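Local coordinates for P91 (PDB 4ZI5), which hydrolyses phosphotriesters as a promiscuous activity and belongs to the dienelactone hydrolase family of alpha/beta hydrolases, at residues F48-D56 with Q82-I93. Numbering follows the deposited sequence.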
loop_
_atom_site.group_PDB
_atom_site.type_symbol
_atom_site.label_atom_id
_atom_site.label_comp_id
_atom_site.label_asym_id
_atom_site.label_seq_id
_atom_site.Cartn_x
_atom_site.Cartn_y
_atom_site.Cartn_z
ATOM N N PHE A 48 5.526 13.840 -13.785
ATOM C CA PHE A 48 6.131 13.336 -15.005
ATOM C C PHE A 48 5.134 12.485 -15.802
ATOM O O PHE A 48 4.625 11.490 -15.295
ATOM C CB PHE A 48 7.408 12.553 -14.718
ATOM C CG PHE A 48 8.551 13.410 -14.230
ATOM C CD1 PHE A 48 9.172 14.313 -15.076
ATOM C CD2 PHE A 48 8.967 13.370 -12.902
ATOM C CE1 PHE A 48 10.197 15.147 -14.623
ATOM C CE2 PHE A 48 10.004 14.178 -12.457
ATOM C CZ PHE A 48 10.609 15.083 -13.334
ATOM N N PRO A 49 4.839 12.880 -17.053
ATOM C CA PRO A 49 3.846 12.125 -17.811
ATOM C C PRO A 49 4.320 10.785 -18.344
ATOM O O PRO A 49 5.483 10.414 -18.208
ATOM C CB PRO A 49 3.485 13.049 -18.990
ATOM C CG PRO A 49 4.274 14.285 -18.817
ATOM C CD PRO A 49 5.285 14.099 -17.766
ATOM N N GLU A 50 3.380 10.063 -18.950
ATOM C CA GLU A 50 3.727 8.876 -19.704
ATOM C C GLU A 50 4.578 9.255 -20.906
ATOM O O GLU A 50 4.746 10.465 -21.238
ATOM C CB GLU A 50 2.456 8.156 -20.158
ATOM C CG GLU A 50 1.616 7.605 -19.019
ATOM C CD GLU A 50 0.643 6.554 -19.492
ATOM O OE1 GLU A 50 -0.136 6.862 -20.404
ATOM O OE2 GLU A 50 0.668 5.411 -18.988
ATOM N N ALA A 51 5.129 8.224 -21.544
ATOM C CA ALA A 51 5.997 8.375 -22.719
ATOM C C ALA A 51 5.410 9.207 -23.850
ATOM O O ALA A 51 6.159 9.874 -24.577
ATOM C CB ALA A 51 6.403 6.998 -23.245
ATOM N N PHE A 52 4.084 9.196 -23.978
ATOM C CA PHE A 52 3.415 9.966 -25.034
ATOM C C PHE A 52 3.810 11.432 -24.944
ATOM O O PHE A 52 3.984 12.106 -25.980
ATOM C CB PHE A 52 1.887 9.838 -24.955
ATOM C CG PHE A 52 1.411 8.424 -24.922
ATOM C CD1 PHE A 52 1.559 7.609 -26.048
ATOM C CD2 PHE A 52 0.853 7.879 -23.751
ATOM C CE1 PHE A 52 1.153 6.288 -26.012
ATOM C CE2 PHE A 52 0.454 6.549 -23.710
ATOM C CZ PHE A 52 0.605 5.754 -24.847
ATOM N N GLY A 53 3.957 11.932 -23.712
ATOM C CA GLY A 53 4.307 13.331 -23.482
ATOM C C GLY A 53 3.291 14.058 -22.621
ATOM O O GLY A 53 2.364 13.461 -22.047
ATOM N N LEU A 54 3.485 15.362 -22.531
ATOM C CA LEU A 54 2.620 16.218 -21.734
ATOM C C LEU A 54 1.208 16.235 -22.305
ATOM O O LEU A 54 0.960 16.860 -23.326
ATOM C CB LEU A 54 3.197 17.616 -21.649
ATOM C CG LEU A 54 2.416 18.645 -20.823
ATOM C CD1 LEU A 54 2.018 18.135 -19.448
ATOM C CD2 LEU A 54 3.271 19.885 -20.699
ATOM N N ASN A 55 0.281 15.574 -21.621
ATOM C CA ASN A 55 -1.073 15.352 -22.168
ATOM C C ASN A 55 -2.159 15.665 -21.145
ATOM O O ASN A 55 -1.852 16.061 -20.034
ATOM C CB ASN A 55 -1.169 13.930 -22.718
ATOM C CG ASN A 55 -0.912 12.853 -21.678
ATOM O OD1 ASN A 55 -0.778 13.080 -20.448
ATOM N ND2 ASN A 55 -0.855 11.628 -22.180
ATOM N N ASP A 56 -3.424 15.449 -21.501
ATOM C CA ASP A 56 -4.519 15.812 -20.608
ATOM C C ASP A 56 -4.482 15.005 -19.311
ATOM O O ASP A 56 -4.786 15.535 -18.281
ATOM C CB ASP A 56 -5.882 15.647 -21.278
ATOM C CG ASP A 56 -6.129 16.663 -22.385
ATOM O OD1 ASP A 56 -5.396 17.653 -22.519
ATOM O OD2 ASP A 56 -7.083 16.443 -23.135
ATOM N N GLN A 82 5.811 18.507 -26.959
ATOM C CA GLN A 82 5.522 17.507 -27.982
ATOM C C GLN A 82 4.822 16.290 -27.401
ATOM O O GLN A 82 5.179 15.812 -26.325
ATOM C CB GLN A 82 6.776 16.979 -28.674
ATOM C CG GLN A 82 7.529 17.961 -29.552
ATOM C CD GLN A 82 8.861 17.364 -30.000
ATOM O OE1 GLN A 82 8.878 16.511 -30.883
ATOM N NE2 GLN A 82 9.966 17.760 -29.354
ATOM N N VAL A 83 3.854 15.785 -28.152
ATOM C CA VAL A 83 3.152 14.550 -27.809
ATOM C C VAL A 83 3.357 13.594 -28.984
ATOM O O VAL A 83 3.266 14.006 -30.145
ATOM C CB VAL A 83 1.656 14.820 -27.527
ATOM C CG1 VAL A 83 0.885 13.518 -27.310
ATOM C CG2 VAL A 83 1.516 15.714 -26.311
ATOM N N PHE A 84 3.649 12.334 -28.677
ATOM C CA PHE A 84 3.770 11.260 -29.666
ATOM C C PHE A 84 2.632 10.263 -29.472
ATOM O O PHE A 84 2.131 10.095 -28.354
ATOM C CB PHE A 84 5.118 10.567 -29.495
ATOM C CG PHE A 84 6.282 11.502 -29.616
ATOM C CD1 PHE A 84 6.665 11.987 -30.865
ATOM C CD2 PHE A 84 6.969 11.941 -28.492
ATOM C CE1 PHE A 84 7.722 12.867 -30.991
ATOM C CE2 PHE A 84 8.036 12.818 -28.611
ATOM C CZ PHE A 84 8.412 13.290 -29.858
ATOM N N ASP A 85 2.212 9.615 -30.561
ATOM C CA ASP A 85 1.353 8.428 -30.456
ATOM C C ASP A 85 2.225 7.188 -30.328
ATOM O O ASP A 85 3.433 7.258 -30.479
ATOM C CB ASP A 85 0.357 8.307 -31.631
ATOM C CG ASP A 85 1.031 8.234 -32.991
ATOM O OD1 ASP A 85 2.152 7.689 -33.123
ATOM O OD2 ASP A 85 0.414 8.732 -33.953
ATOM N N ALA A 86 1.582 6.054 -30.077
ATOM C CA ALA A 86 2.241 4.744 -29.938
ATOM C C ALA A 86 3.228 4.433 -31.060
ATOM O O ALA A 86 4.308 3.886 -30.805
ATOM C CB ALA A 86 1.188 3.646 -29.875
ATOM N N ALA A 87 2.848 4.788 -32.289
ATOM C CA ALA A 87 3.659 4.521 -33.466
ATOM C C ALA A 87 4.990 5.276 -33.473
ATOM O O ALA A 87 6.021 4.689 -33.784
ATOM C CB ALA A 87 2.867 4.846 -34.732
ATOM N N SER A 88 4.961 6.563 -33.123
ATOM C CA SER A 88 6.076 7.502 -33.378
ATOM C C SER A 88 6.980 7.752 -32.168
ATOM O O SER A 88 7.644 8.785 -32.105
ATOM C CB SER A 88 5.497 8.852 -33.831
ATOM O OG SER A 88 4.294 8.670 -34.551
ATOM N N LEU A 89 7.047 6.791 -31.247
ATOM C CA LEU A 89 7.447 7.056 -29.859
ATOM C C LEU A 89 8.892 6.722 -29.495
ATOM O O LEU A 89 9.426 7.311 -28.545
ATOM C CB LEU A 89 6.446 6.358 -28.903
ATOM C CG LEU A 89 6.477 5.059 -28.098
ATOM C CD1 LEU A 89 7.809 4.746 -27.457
ATOM C CD2 LEU A 89 5.361 5.105 -27.045
ATOM N N SER A 90 9.503 5.776 -30.217
ATOM C CA SER A 90 10.764 5.132 -29.787
ATOM C C SER A 90 11.994 6.034 -29.900
ATOM O O SER A 90 12.853 6.036 -29.019
ATOM C CB SER A 90 11.029 3.857 -30.596
ATOM O OG SER A 90 11.475 4.209 -31.893
ATOM N N SER A 91 12.107 6.783 -30.991
ATOM C CA SER A 91 13.289 7.655 -31.153
ATOM C C SER A 91 13.549 8.542 -29.928
ATOM O O SER A 91 14.709 8.722 -29.520
ATOM C CB SER A 91 13.157 8.528 -32.397
ATOM O OG SER A 91 14.323 9.304 -32.553
ATOM N N THR A 92 12.480 9.073 -29.339
ATOM C CA THR A 92 12.606 9.856 -28.102
ATOM C C THR A 92 12.888 8.934 -26.919
ATOM O O THR A 92 13.838 9.179 -26.180
ATOM C CB THR A 92 11.372 10.750 -27.796
ATOM O OG1 THR A 92 10.688 11.120 -29.006
ATOM C CG2 THR A 92 11.827 12.034 -27.084
ATOM N N ILE A 93 12.089 7.878 -26.754
ATOM C CA ILE A 93 12.183 7.038 -25.544
ATOM C C ILE A 93 13.491 6.254 -25.423
ATOM O O ILE A 93 14.035 6.107 -24.318
ATOM C CB ILE A 93 10.957 6.108 -25.374
ATOM C CG1 ILE A 93 9.680 6.939 -25.157
ATOM C CG2 ILE A 93 11.127 5.134 -24.208
ATOM C CD1 ILE A 93 9.632 7.770 -23.877
HETATM O O HOH W 1 5.851 16.553 -23.759
#
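Two groups of 82-93 converge on the carbonyl oxygen of Phe52. The backbone N of Phe84 donates a short, nearly straight hydrogen bond to Phe52 O (2.7 Å, 167° at the hydrogen), lying in the carbonyl plane, and the CA-H of Val83 adds a weaker contact, CA standing 3.2 Å from the same oxygen. Two residues on, a water accepts from Leu54 N (2.9 Å) and donates to Gln82 O, so a water-mediated link joins the two backbones beside the direct bond. Gly53, with positive phi (123°), lies in the chain between these two links.

The Phe52 ring lies alongside 82-93: with CG anti to the carbonyl carbon (chi1 -53°), its edge is turned to the backbone of Phe84 to Ala86, CD1 lying 3.4 Å from Phe84 O and CE1 4.1 Å from Ala86 N. The two methyls of Val83 divide between neighbours, CG1 near Phe52 O and loosely against Phe52 CB, CG2 3.2 Å from Leu54 O. At the far end the methyl of Ala51 presses on Ile93 CD1, a tight 3.4 Å, and both residues also touch Phe132 of helix 132-142. Leu89, poorly ordered, lies more loosely against Ala51 and Phe52.

Beyond the two segments, the Phe52 ring stacks with His222, while Ala51 O accepts a hydrogen bond from His78 NE2, and the His78 ring meets that of Phe84. The loop after strand 42-48 is thus joined to the excursion leading into helix 90-97, near a probable nucleophile elbow containing Cys131, which Glu50 touches, consistent with loops bordering the active site in a dienelactone hydrolase-like alpha/beta hydrolase.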